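Local coordinates for protein agmatinase (Burkholderia thailandensis, PDB 4DZ4) that probably hydrolyses agmatine to putrescine and urea at a centre of two manganese ions, as a member of the arginase family, at residues 7-10 and 15-18; 19-24 and 318-323; 34-39 and 91-96; 129-134 and 314-319. All coordinates share one frame; numbering follows the deposited sequence.

Contact 1 (7-10 and 15-18); sequences ETLY and IRRP
Arg16 runs along Leu9 and ends on Glu7 and the backbone of 8-10, and its side chain can be read outward. CB stands 4.3 Å from Leu9 CD2, the first atom it approaches in 7-10. CG and CD carry the chain onward, and a bend at chi3 (70°) swings the guanidinium over the isobutyl group. NE gives its hydrogen to a water that in turn donates to Glu7 OE2. CZ lies 3.8 Å from Leu9 CD2, a methyl resting on one guanidinium face, off toward the rim. NH2 makes the direct salt bridge, 2.9 Å to Glu7 OE2; the bond leaves in the guanidinium plane but meets the oxygen from above the carboxylate, the two planes being 61° apart. The same nitrogen also has a weak bond to Thr8 O (3.4 Å) and one to a water that links Thr8 O with Tyr10 N. NH1 turns to Gly11 O; Arg16 NH1 is also 3.0 Å from Tyr10 O, with Arg42 of the second subunit near. The whole is the N-terminal arm folding back on itself through the short, weakly bonded helix 13-16, at a subunit interface: the Tyr10 ring meets Trp105 of that second subunit. Glu7, extended throughout with chi1 -175°, uses OE1 for Gly3 N and for a water shared with Arg16 O. The second methyl of Leu9, CD1, packs 3.6 Å from Arg17 CG and more loosely on Pro18 CD. Beyond CG, Arg17 leads inward, its NH2 bonded to Arg37 O and Asn39 OD1.

Contact 2 (19-24 and 318-323); sequences SVYGSS and QRKAGA
Tyr21 and Lys320 meet through their polar ends, with Tyr21 OH 3.2 Å from Lys320 NZ and the two side chains arriving from opposite directions. The amine lies at the ring edge, near its plane, with Tyr21 CE1 about 4.1 Å from Lys320 NZ, so the charge is beside the phenol and not over its face. Lys320 spans the gap because it is straight from base to tip: CG is anti to the backbone N (chi1 -178°) and every later torsion is extended. Its stronger partners lie elsewhere, the backbone oxygen of Asp95 and the carboxylate of Asp48. The carbonyl and the carboxylate should favour the protonated amine, which in turn may make the neighbouring phenol somewhat more acidic.

The next shell fixes each end. Lys320 projects from helix 300-323 near the C-terminus, in a turn bonded from Gly322 N to Gln318 O (2.9 Å). On the other segment, Tyr21 packs on Ala97, as does Val20 ahead of it, and past the tyrosine Gly22, with a positive phi of 98°, shares backbone hydrogen bonds with Phe93. The tyrosine backbone is itself set by Ser19, whose OG accepts from Tyr21 N at 3.0 Å with an N-H...O angle of 158°. That bond, from a serine to the amide two residues on, defines an ST turn, here placed where the N-terminal loop passes the final helix of the arginase fold.

Contact 3 (34-39 and 91-96); sequences SFMRRN and DPFDDL. With EDO (1,2-ethanediol), chain T.
Arg38 NH1 is held by two backbone oxygens, Gly22 O and Val20 O, and by a weaker bond of 3.1 Å from Arg38 NH1 to a water lying near Leu96. Anchored in this way, the guanidinium lies flat on the Phe93 ring, planes 10° apart and centres 4.1 Å apart. This is an off-centre cation-pi stack: CZ is displaced toward CG of the ring, while the methylene further back, Arg38 CD, beyond NE, sits squarely over the face, 3.5 Å from the ring centroid. Bends at chi2 (-29°) and chi3 (-62°) fold the chain down to give this double contact. Pro92 covers the opposite face of the phenyl ring through its CG. At the ring edge, the terminal methyl of Met36 closes in, its CE 3.8 Å from Phe93 CZ.

Short local bonds shape both loops. Ser34 OG donates to Arg38 O at 2.7 Å, in the carbonyl plane and on a lone pair, bracketing a turn in which Met36 and Arg37 have positive phi. Asp91 OD1 accepts from Phe93 N, two residues on, at 2.8 Å, an Asx turn; its other oxygen binds Ser23 OG and an ethanediol, probably from the crystallisation liquor. The loops that Arg38 and Phe93 join lead into strands 39-40 and 98-103, neighbours at one margin of the parallel arginase-family sheet.

Contact 4 (129-134 and 314-319); sequences DARMLT and CLWRQR
CH-pi contact comes first: Arg131 lays its aliphatic stem on the indole of Trp316. CG stands over the five-membered ring, 4.0 Å from its centroid and 17° off the normal, and is 3.8 Å from Trp316 NE1. Arg131 CB reaches the benzo side, at 4.0 Å from Trp316 CZ2. The turn at chi2 (-70°) then takes Arg131 NE out past the NE1 edge of the indole, 3.9 Å from Trp316 NE1, and the guanidinium plane ends up 19° from that of the indole.

Apolar packing is added along the indole rim, where Leu133 CB lies 3.9 Å from Trp316 CZ3, near the ring plane. The tryptophan also rests on Val49 and Ala286, from the strands flanking 131-136 on either side. Strand 131-134 and helix 314-319 run antiparallel, 11.5 Å between axes, so the indole bridges the space between a central strand and the last helix of the chain. Met132 points to the other face of the sheet and packs on helix 114-126. Helices on both faces of a parallel sheet make the three-layer alpha/beta/alpha sandwich of the arginase family.

Polar contacts do not join the two segments directly. The indole N-H bonds to Leu283 O of the neighbouring strand, which satisfies a buried donor and fixes how the ring is turned, while Arg131 NH1 has a weak bond to Tyr153 OH. Met132 O merely approaches the ring obliquely, 3.7 Å from Trp316 CH2.

How the contacts relate
Contacts 1 to 4 step inward from the N-terminal arm to the sheet. Contacts 1 and 3 lie 13 Å apart, centre to centre, and are joined by Arg17, which also reaches contact 2 through Ser24 OG. Asp95 in 91-96 ties the next three together: Asp95 O is 2.6 Å from Lys320 NZ of contact 2, and Asp95 OD1 is 2.8 Å from Arg317 NE of contact 4, a salt bridge. Contacts 2 and 4 share Gln318 and Arg319 on helix 300-323, while contacts 1 and 4 lie 24 Å apart, centre to centre. The first three are remote from the manganese site; in contact 4 the Leu133 side chain lies about 12 Å from that of the metal ligand His139.

Contact 1 (7-10 and 15-18)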
loop_
_atom_site.group_PDB
_atom_site.type_symbol
_atom_site.label_atom_id
_atom_site.label_comp_id
_atom_site.label_asym_id
_atom_site.label_seq_id
_atom_site.Cartn_x
_atom_site.Cartn_y
_atom_site.Cartn_z
ATOM N N GLU B 7 41.864 7.932 10.178
ATOM C CA GLU B 7 40.504 7.373 10.373
ATOM C C GLU B 7 39.834 7.198 9.014
ATOM O O GLU B 7 39.716 8.149 8.239
ATOM C CB GLU B 7 39.644 8.299 11.242
ATOM C CG GLU B 7 38.274 7.698 11.571
ATOM C CD GLU B 7 37.350 8.616 12.367
ATOM O OE1 GLU B 7 37.564 9.860 12.416
ATOM O OE2 GLU B 7 36.379 8.069 12.960
ATOM N N THR B 8 39.411 5.974 8.723
ATOM C CA THR B 8 38.590 5.728 7.548
ATOM C C THR B 8 37.158 6.013 7.980
ATOM O O THR B 8 36.783 5.707 9.116
ATOM C CB THR B 8 38.677 4.264 7.106
ATOM O OG1 THR B 8 38.042 3.450 8.105
ATOM C CG2 THR B 8 40.139 3.827 6.906
ATOM N N LEU B 9 36.377 6.624 7.092
ATOM C CA LEU B 9 35.012 6.982 7.396
ATOM C C LEU B 9 34.094 6.037 6.639
ATOM O O LEU B 9 33.620 6.349 5.553
ATOM C CB LEU B 9 34.743 8.433 6.992
ATOM C CG LEU B 9 35.592 9.513 7.674
ATOM C CD1 LEU B 9 35.061 10.869 7.268
ATOM C CD2 LEU B 9 35.569 9.375 9.191
ATOM N N TYR B 10 33.890 4.861 7.197
ATOM C CA TYR B 10 32.920 3.940 6.648
ATOM C C TYR B 10 31.619 4.199 7.374
ATOM O O TYR B 10 31.484 3.840 8.538
ATOM C CB TYR B 10 33.380 2.492 6.857
ATOM C CG TYR B 10 34.526 2.108 5.955
ATOM C CD1 TYR B 10 34.292 1.719 4.638
ATOM C CD2 TYR B 10 35.829 2.135 6.404
ATOM C CE1 TYR B 10 35.332 1.380 3.787
ATOM C CE2 TYR B 10 36.885 1.794 5.556
ATOM C CZ TYR B 10 36.624 1.426 4.251
ATOM O OH TYR B 10 37.646 1.072 3.389
ATOM N N ILE B 15 27.650 13.116 9.566
ATOM C CA ILE B 15 27.910 13.556 10.928
ATOM C C ILE B 15 29.380 13.385 11.335
ATOM O O ILE B 15 29.762 13.825 12.410
ATOM C CB ILE B 15 26.951 12.880 11.970
ATOM C CG1 ILE B 15 27.152 11.343 12.047
ATOM C CG2 ILE B 15 25.493 13.297 11.674
ATOM C CD1 ILE B 15 26.499 10.648 13.253
ATOM N N ARG B 16 30.174 12.735 10.482
ATOM C CA ARG B 16 31.565 12.385 10.798
ATOM C C ARG B 16 32.607 13.151 9.964
ATOM O O ARG B 16 33.734 13.404 10.437
ATOM C CB ARG B 16 31.805 10.875 10.627
ATOM C CG ARG B 16 31.033 9.976 11.594
ATOM C CD ARG B 16 31.243 8.505 11.224
ATOM N NE ARG B 16 32.608 8.067 11.517
ATOM C CZ ARG B 16 33.196 6.969 11.025
ATOM N NH1 ARG B 16 32.551 6.169 10.177
ATOM N NH2 ARG B 16 34.440 6.656 11.398
ATOM N N ARG B 17 32.283 13.497 8.723
ATOM C CA ARG B 17 33.271 14.191 7.869
ATOM C C ARG B 17 33.704 15.545 8.437
ATOM O O ARG B 17 32.887 16.414 8.712
ATOM C CB ARG B 17 32.742 14.389 6.437
ATOM C CG ARG B 17 32.988 13.217 5.502
ATOM C CD ARG B 17 32.740 13.612 4.045
ATOM N NE ARG B 17 31.465 14.289 4.002
ATOM C CZ ARG B 17 30.295 13.701 3.814
ATOM N NH1 ARG B 17 30.197 12.388 3.587
ATOM N NH2 ARG B 17 29.208 14.447 3.875
ATOM N N PRO B 18 35.017 15.747 8.573
ATOM C CA PRO B 18 35.523 16.991 9.136
ATOM C C PRO B 18 35.454 18.187 8.171
ATOM O O PRO B 18 35.498 19.317 8.633
ATOM C CB PRO B 18 36.995 16.669 9.437
ATOM C CG PRO B 18 37.335 15.548 8.501
ATOM C CD PRO B 18 36.074 14.740 8.356
HETATM O O HOH W 1 33.922 9.143 13.971
HETATM O O HOH W 2 35.158 11.807 12.559
HETATM O O HOH W 3 34.921 3.911 9.882
#

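Contact 2 (19-24 and 318-323)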
loop_
_atom_site.group_PDB
_atom_site.type_symbol
_atom_site.label_atom_id
_atom_site.label_comp_id
_atom_site.label_asym_id
_atom_site.label_seq_id
_atom_site.Cartn_x
_atom_site.Cartn_y
_atom_site.Cartn_z
ATOM N N SER B 19 35.393 17.941 6.863
ATOM C CA SER B 19 35.392 18.998 5.836
ATOM C C SER B 19 34.068 18.978 5.091
ATOM O O SER B 19 33.410 17.937 5.040
ATOM C CB SER B 19 36.537 18.763 4.840
ATOM O OG SER B 19 36.374 19.449 3.599
ATOM N N VAL B 20 33.714 20.129 4.508
ATOM C CA VAL B 20 32.519 20.228 3.645
ATOM C C VAL B 20 32.684 19.520 2.305
ATOM O O VAL B 20 31.685 19.198 1.665
ATOM C CB VAL B 20 32.092 21.707 3.386
ATOM C CG1 VAL B 20 31.574 22.339 4.676
ATOM C CG2 VAL B 20 33.205 22.527 2.751
ATOM N N TYR B 21 33.930 19.278 1.888
ATOM C CA TYR B 21 34.244 18.581 0.639
ATOM C C TYR B 21 34.365 17.081 0.809
ATOM O O TYR B 21 34.726 16.608 1.890
ATOM C CB TYR B 21 35.575 19.099 0.088
ATOM C CG TYR B 21 35.468 20.534 -0.343
ATOM C CD1 TYR B 21 34.805 20.872 -1.519
ATOM C CD2 TYR B 21 36.016 21.559 0.422
ATOM C CE1 TYR B 21 34.683 22.192 -1.920
ATOM C CE2 TYR B 21 35.913 22.871 0.016
ATOM C CZ TYR B 21 35.231 23.186 -1.151
ATOM O OH TYR B 21 35.141 24.501 -1.555
ATOM N N GLY B 22 34.038 16.347 -0.258
ATOM C CA GLY B 22 34.337 14.916 -0.354
ATOM C C GLY B 22 33.180 14.010 -0.012
ATOM O O GLY B 22 32.306 14.385 0.752
ATOM N N SER B 23 33.178 12.812 -0.597
ATOM C CA SER B 23 32.208 11.774 -0.257
ATOM C C SER B 23 32.860 10.727 0.625
ATOM O O SER B 23 34.093 10.657 0.723
ATOM C CB SER B 23 31.696 11.094 -1.514
ATOM O OG SER B 23 31.068 12.040 -2.355
ATOM N N SER B 24 32.042 9.915 1.275
ATOM C CA SER B 24 32.591 8.806 2.040
ATOM C C SER B 24 31.704 7.597 1.889
ATOM O O SER B 24 30.526 7.738 1.596
ATOM C CB SER B 24 32.834 9.169 3.508
ATOM O OG SER B 24 31.715 9.743 4.101
ATOM N N GLN B 318 29.428 22.672 -12.258
ATOM C CA GLN B 318 29.977 23.046 -13.567
ATOM C C GLN B 318 30.229 24.539 -13.710
ATOM O O GLN B 318 31.264 24.936 -14.284
ATOM C CB GLN B 318 29.088 22.545 -14.712
ATOM C CG GLN B 318 29.092 21.031 -14.890
ATOM C CD GLN B 318 30.445 20.459 -15.311
ATOM O OE1 GLN B 318 31.418 20.496 -14.548
ATOM N NE2 GLN B 318 30.510 19.907 -16.528
ATOM N N ARG B 319 29.315 25.357 -13.196
ATOM C CA ARG B 319 29.491 26.809 -13.157
ATOM C C ARG B 319 30.710 27.239 -12.309
ATOM O O ARG B 319 31.498 28.111 -12.726
ATOM C CB ARG B 319 28.211 27.480 -12.657
ATOM N N LYS B 320 30.875 26.633 -11.133
ATOM C CA LYS B 320 32.034 26.929 -10.283
ATOM C C LYS B 320 33.336 26.457 -10.949
ATOM O O LYS B 320 34.313 27.209 -11.012
ATOM C CB LYS B 320 31.877 26.337 -8.867
ATOM C CG LYS B 320 33.040 26.661 -7.918
ATOM C CD LYS B 320 32.968 25.920 -6.585
ATOM C CE LYS B 320 34.224 26.166 -5.744
ATOM N NZ LYS B 320 34.350 25.286 -4.539
ATOM N N ALA B 321 33.348 25.214 -11.436
ATOM C CA ALA B 321 34.538 24.639 -12.077
ATOM C C ALA B 321 34.945 25.377 -13.359
ATOM O O ALA B 321 36.142 25.499 -13.647
ATOM C CB ALA B 321 34.356 23.150 -12.340
ATOM N N GLY B 322 33.961 25.884 -14.101
ATOM C CA GLY B 322 34.212 26.620 -15.344
ATOM C C GLY B 322 34.724 28.035 -15.122
ATOM O O GLY B 322 35.309 28.651 -16.030
ATOM N N ALA B 323 34.490 28.565 -13.921
ATOM C CA ALA B 323 34.982 29.900 -13.550
ATOM C C ALA B 323 36.322 29.844 -12.790
ATOM O O ALA B 323 36.955 30.877 -12.580
ATOM C CB ALA B 323 33.925 30.660 -12.748
#

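Contact 3 (34-39 and 91-96)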
loop_
_atom_site.group_PDB
_atom_site.type_symbol
_atom_site.label_atom_id
_atom_site.label_comp_id
_atom_site.label_asym_id
_atom_site.label_seq_id
_atom_site.Cartn_x
_atom_site.Cartn_y
_atom_site.Cartn_z
ATOM N N SER B 34 21.003 12.580 5.563
ATOM C CA SER B 34 20.968 13.962 5.044
ATOM C C SER B 34 20.903 13.906 3.516
ATOM O O SER B 34 21.095 12.841 2.919
ATOM C CB SER B 34 22.230 14.713 5.465
ATOM O OG SER B 34 23.335 14.045 4.875
ATOM N N PHE B 35 20.608 15.029 2.870
ATOM C CA PHE B 35 20.481 14.991 1.431
ATOM C C PHE B 35 21.809 14.647 0.758
ATOM O O PHE B 35 22.797 15.341 0.940
ATOM C CB PHE B 35 19.925 16.290 0.827
ATOM C CG PHE B 35 19.739 16.180 -0.656
ATOM C CD1 PHE B 35 18.617 15.511 -1.178
ATOM C CD2 PHE B 35 20.728 16.646 -1.531
ATOM C CE1 PHE B 35 18.485 15.352 -2.554
ATOM C CE2 PHE B 35 20.600 16.499 -2.907
ATOM C CZ PHE B 35 19.478 15.842 -3.424
ATOM N N MET B 36 21.813 13.570 -0.018
ATOM C CA MET B 36 23.030 13.046 -0.668
ATOM C C MET B 36 24.188 12.933 0.320
ATOM O O MET B 36 25.366 13.114 -0.037
ATOM C CB MET B 36 23.404 13.854 -1.943
ATOM C CG MET B 36 22.521 13.454 -3.116
ATOM S SD MET B 36 22.915 14.329 -4.618
ATOM C CE MET B 36 24.329 13.367 -5.174
ATOM N N ARG B 37 23.847 12.601 1.565
ATOM C CA ARG B 37 24.833 12.379 2.649
ATOM C C ARG B 37 25.699 13.576 3.001
ATOM O O ARG B 37 26.726 13.398 3.648
ATOM C CB ARG B 37 25.774 11.183 2.355
ATOM C CG ARG B 37 25.070 9.930 1.834
ATOM C CD ARG B 37 24.106 9.350 2.858
ATOM N NE ARG B 37 23.767 7.991 2.423
ATOM C CZ ARG B 37 23.198 7.070 3.192
ATOM N NH1 ARG B 37 22.841 7.360 4.437
ATOM N NH2 ARG B 37 22.996 5.847 2.708
ATOM N N ARG B 38 25.317 14.768 2.556
ATOM C CA ARG B 38 26.107 15.957 2.817
ATOM C C ARG B 38 26.157 16.318 4.313
ATOM O O ARG B 38 25.278 15.930 5.110
ATOM C CB ARG B 38 25.633 17.141 1.945
ATOM C CG ARG B 38 25.803 16.945 0.437
ATOM C CD ARG B 38 26.972 16.015 0.053
ATOM N NE ARG B 38 28.259 16.513 0.476
ATOM C CZ ARG B 38 29.357 15.761 0.593
ATOM N NH1 ARG B 38 30.458 16.336 0.986
ATOM N NH2 ARG B 38 29.342 14.439 0.363
ATOM N N ASN B 39 27.215 17.025 4.713
ATOM C CA ASN B 39 27.357 17.349 6.135
ATOM C C ASN B 39 26.118 18.049 6.679
ATOM O O ASN B 39 25.665 19.040 6.102
ATOM C CB ASN B 39 28.527 18.294 6.370
ATOM C CG ASN B 39 29.868 17.657 6.072
ATOM O OD1 ASN B 39 29.957 16.548 5.567
ATOM N ND2 ASN B 39 30.936 18.372 6.408
ATOM N N ASP B 91 32.500 13.419 -9.229
ATOM C CA ASP B 91 31.902 13.534 -7.905
ATOM C C ASP B 91 31.807 15.030 -7.641
ATOM O O ASP B 91 32.837 15.692 -7.495
ATOM C CB ASP B 91 32.760 12.851 -6.836
ATOM C CG ASP B 91 32.181 13.026 -5.431
ATOM O OD1 ASP B 91 31.290 13.874 -5.238
ATOM O OD2 ASP B 91 32.593 12.273 -4.537
ATOM N N PRO B 92 30.584 15.581 -7.598
ATOM C CA PRO B 92 30.545 17.031 -7.507
ATOM C C PRO B 92 31.111 17.556 -6.195
ATOM O O PRO B 92 31.504 18.716 -6.140
ATOM C CB PRO B 92 29.045 17.360 -7.629
ATOM C CG PRO B 92 28.342 16.120 -7.195
ATOM C CD PRO B 92 29.229 14.978 -7.603
ATOM N N PHE B 93 31.175 16.710 -5.159
ATOM C CA PHE B 93 31.502 17.209 -3.818
ATOM C C PHE B 93 32.996 17.323 -3.618
ATOM O O PHE B 93 33.444 17.842 -2.605
ATOM C CB PHE B 93 30.810 16.371 -2.736
ATOM C CG PHE B 93 29.348 16.206 -2.998
ATOM C CD1 PHE B 93 28.541 17.334 -3.154
ATOM C CD2 PHE B 93 28.784 14.948 -3.140
ATOM C CE1 PHE B 93 27.185 17.208 -3.433
ATOM C CE2 PHE B 93 27.413 14.813 -3.390
ATOM C CZ PHE B 93 26.630 15.938 -3.564
ATOM N N ASP B 94 33.760 16.893 -4.618
ATOM C CA ASP B 94 35.212 17.098 -4.583
ATOM C C ASP B 94 35.575 18.562 -4.724
ATOM O O ASP B 94 36.620 18.989 -4.221
ATOM C CB ASP B 94 35.916 16.228 -5.619
ATOM C CG ASP B 94 36.023 14.790 -5.173
ATOM O OD1 ASP B 94 35.967 14.536 -3.941
ATOM O OD2 ASP B 94 36.140 13.904 -6.044
ATOM N N ASP B 95 34.740 19.346 -5.407
ATOM C CA ASP B 95 35.037 20.764 -5.525
ATOM C C ASP B 95 33.856 21.705 -5.425
ATOM O O ASP B 95 34.021 22.902 -5.627
ATOM C CB ASP B 95 35.910 21.067 -6.757
ATOM C CG ASP B 95 35.335 20.519 -8.028
ATOM O OD1 ASP B 95 34.096 20.416 -8.151
ATOM O OD2 ASP B 95 36.139 20.185 -8.926
ATOM N N LEU B 96 32.679 21.163 -5.086
ATOM C CA LEU B 96 31.523 21.974 -4.730
ATOM C C LEU B 96 31.139 21.636 -3.292
ATOM O O LEU B 96 30.854 20.475 -2.975
ATOM C CB LEU B 96 30.309 21.678 -5.640
ATOM C CG LEU B 96 29.056 22.560 -5.468
ATOM C CD1 LEU B 96 29.218 23.950 -6.060
ATOM C CD2 LEU B 96 27.820 21.887 -6.087
HETATM C C1 EDO T . 30.634 8.863 -5.913
HETATM O O1 EDO T . 30.442 10.216 -6.361
HETATM C C2 EDO T . 30.939 8.826 -4.429
HETATM O O2 EDO T . 32.262 9.368 -4.294
HETATM O O HOH W 4 30.296 19.081 -0.494
#

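Contact 4 (129-134 and 314-319)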
loop_
_atom_site.group_PDB
_atom_site.type_symbol
_atom_site.label_atom_id
_atom_site.label_comp_id
_atom_site.label_asym_id
_atom_site.label_seq_id
_atom_site.Cartn_x
_atom_site.Cartn_y
_atom_site.Cartn_z
ATOM N N ASP B 129 26.419 34.118 0.887
ATOM C CA ASP B 129 26.721 33.888 -0.534
ATOM C C ASP B 129 26.630 32.423 -1.052
ATOM O O ASP B 129 26.895 32.182 -2.230
ATOM C CB ASP B 129 28.081 34.465 -0.927
ATOM C CG ASP B 129 28.177 35.959 -0.672
ATOM O OD1 ASP B 129 27.123 36.637 -0.639
ATOM O OD2 ASP B 129 29.310 36.442 -0.496
ATOM N N ALA B 130 26.277 31.455 -0.205
ATOM C CA ALA B 130 25.853 30.140 -0.725
ATOM C C ALA B 130 24.580 30.294 -1.565
ATOM O O ALA B 130 23.797 31.211 -1.340
ATOM C CB ALA B 130 25.606 29.161 0.427
ATOM N N ARG B 131 24.392 29.409 -2.541
ATOM C CA ARG B 131 23.121 29.292 -3.257
ATOM C C ARG B 131 22.203 28.439 -2.393
ATOM O O ARG B 131 22.686 27.603 -1.619
ATOM C CB ARG B 131 23.289 28.535 -4.571
ATOM C CG ARG B 131 24.355 29.051 -5.522
ATOM C CD ARG B 131 23.979 30.379 -6.128
ATOM N NE ARG B 131 24.919 30.674 -7.208
ATOM C CZ ARG B 131 24.952 31.808 -7.893
ATOM N NH1 ARG B 131 24.109 32.795 -7.604
ATOM N NH2 ARG B 131 25.838 31.949 -8.862
ATOM N N MET B 132 20.897 28.605 -2.576
ATOM C CA MET B 132 19.899 27.780 -1.881
ATOM C C MET B 132 19.281 26.764 -2.825
ATOM O O MET B 132 18.818 27.120 -3.903
ATOM C CB MET B 132 18.777 28.621 -1.265
ATOM C CG MET B 132 19.245 29.472 -0.104
ATOM S SD MET B 132 17.866 30.382 0.627
ATOM C CE MET B 132 16.884 29.078 1.386
ATOM N N LEU B 133 19.323 25.500 -2.417
ATOM C CA LEU B 133 18.515 24.448 -3.052
ATOM C C LEU B 133 17.513 23.968 -1.992
ATOM O O LEU B 133 17.891 23.300 -1.021
ATOM C CB LEU B 133 19.450 23.307 -3.481
ATOM C CG LEU B 133 18.780 22.119 -4.171
ATOM C CD1 LEU B 133 17.849 22.567 -5.263
ATOM C CD2 LEU B 133 19.825 21.128 -4.713
ATOM N N THR B 134 16.250 24.342 -2.151
ATOM C CA THR B 134 15.285 24.133 -1.078
ATOM C C THR B 134 14.312 23.002 -1.434
ATOM O O THR B 134 13.853 22.914 -2.562
ATOM C CB THR B 134 14.547 25.445 -0.772
ATOM O OG1 THR B 134 15.518 26.479 -0.518
ATOM C CG2 THR B 134 13.671 25.310 0.496
ATOM N N CYS B 314 24.809 19.571 -9.816
ATOM C CA CYS B 314 25.828 19.350 -10.826
ATOM C C CYS B 314 25.964 20.563 -11.728
ATOM O O CYS B 314 27.075 20.896 -12.133
ATOM C CB CYS B 314 25.513 18.064 -11.607
ATOM S SG CYS B 314 25.778 16.561 -10.640
ATOM N N LEU B 315 24.841 21.227 -12.024
ATOM C CA LEU B 315 24.867 22.473 -12.801
ATOM C C LEU B 315 25.714 23.512 -12.077
ATOM O O LEU B 315 26.569 24.155 -12.697
ATOM C CB LEU B 315 23.478 23.026 -13.064
ATOM C CG LEU B 315 22.622 22.218 -14.061
ATOM C CD1 LEU B 315 21.191 22.736 -14.038
ATOM C CD2 LEU B 315 23.204 22.338 -15.461
ATOM N N TRP B 316 25.499 23.650 -10.767
ATOM C CA TRP B 316 26.346 24.559 -9.990
ATOM C C TRP B 316 27.812 24.168 -9.941
ATOM O O TRP B 316 28.679 25.052 -9.976
ATOM C CB TRP B 316 25.771 24.786 -8.592
ATOM C CG TRP B 316 24.600 25.744 -8.567
ATOM C CD1 TRP B 316 24.496 27.011 -9.160
ATOM C CD2 TRP B 316 23.318 25.550 -7.860
ATOM N NE1 TRP B 316 23.266 27.583 -8.891
ATOM C CE2 TRP B 316 22.516 26.766 -8.109
ATOM C CE3 TRP B 316 22.778 24.529 -7.086
ATOM C CZ2 TRP B 316 21.222 26.920 -7.597
ATOM C CZ3 TRP B 316 21.473 24.698 -6.572
ATOM C CH2 TRP B 316 20.734 25.884 -6.799
ATOM N N ARG B 317 28.103 22.862 -9.845
ATOM C CA ARG B 317 29.506 22.385 -9.848
ATOM C C ARG B 317 30.146 22.840 -11.152
ATOM O O ARG B 317 31.269 23.346 -11.148
ATOM C CB ARG B 317 29.594 20.854 -9.704
ATOM C CG ARG B 317 31.008 20.301 -9.510
ATOM C CD ARG B 317 31.680 20.057 -10.858
ATOM N NE ARG B 317 33.089 19.722 -10.722
ATOM C CZ ARG B 317 33.884 19.388 -11.738
ATOM N NH1 ARG B 317 33.414 19.341 -12.974
ATOM N NH2 ARG B 317 35.160 19.119 -11.522
ATOM N N GLN B 318 29.428 22.672 -12.258
ATOM C CA GLN B 318 29.977 23.046 -13.567
ATOM C C GLN B 318 30.229 24.539 -13.710
ATOM O O GLN B 318 31.264 24.936 -14.284
ATOM C CB GLN B 318 29.088 22.545 -14.712
ATOM C CG GLN B 318 29.092 21.031 -14.890
ATOM C CD GLN B 318 30.445 20.459 -15.311
ATOM O OE1 GLN B 318 31.418 20.496 -14.548
ATOM N NE2 GLN B 318 30.510 19.907 -16.528
ATOM N N ARG B 319 29.315 25.357 -13.196
ATOM C CA ARG B 319 29.491 26.809 -13.157
ATOM C C ARG B 319 30.710 27.239 -12.309
ATOM O O ARG B 319 31.498 28.111 -12.726
ATOM C CB ARG B 319 28.211 27.480 -12.657
#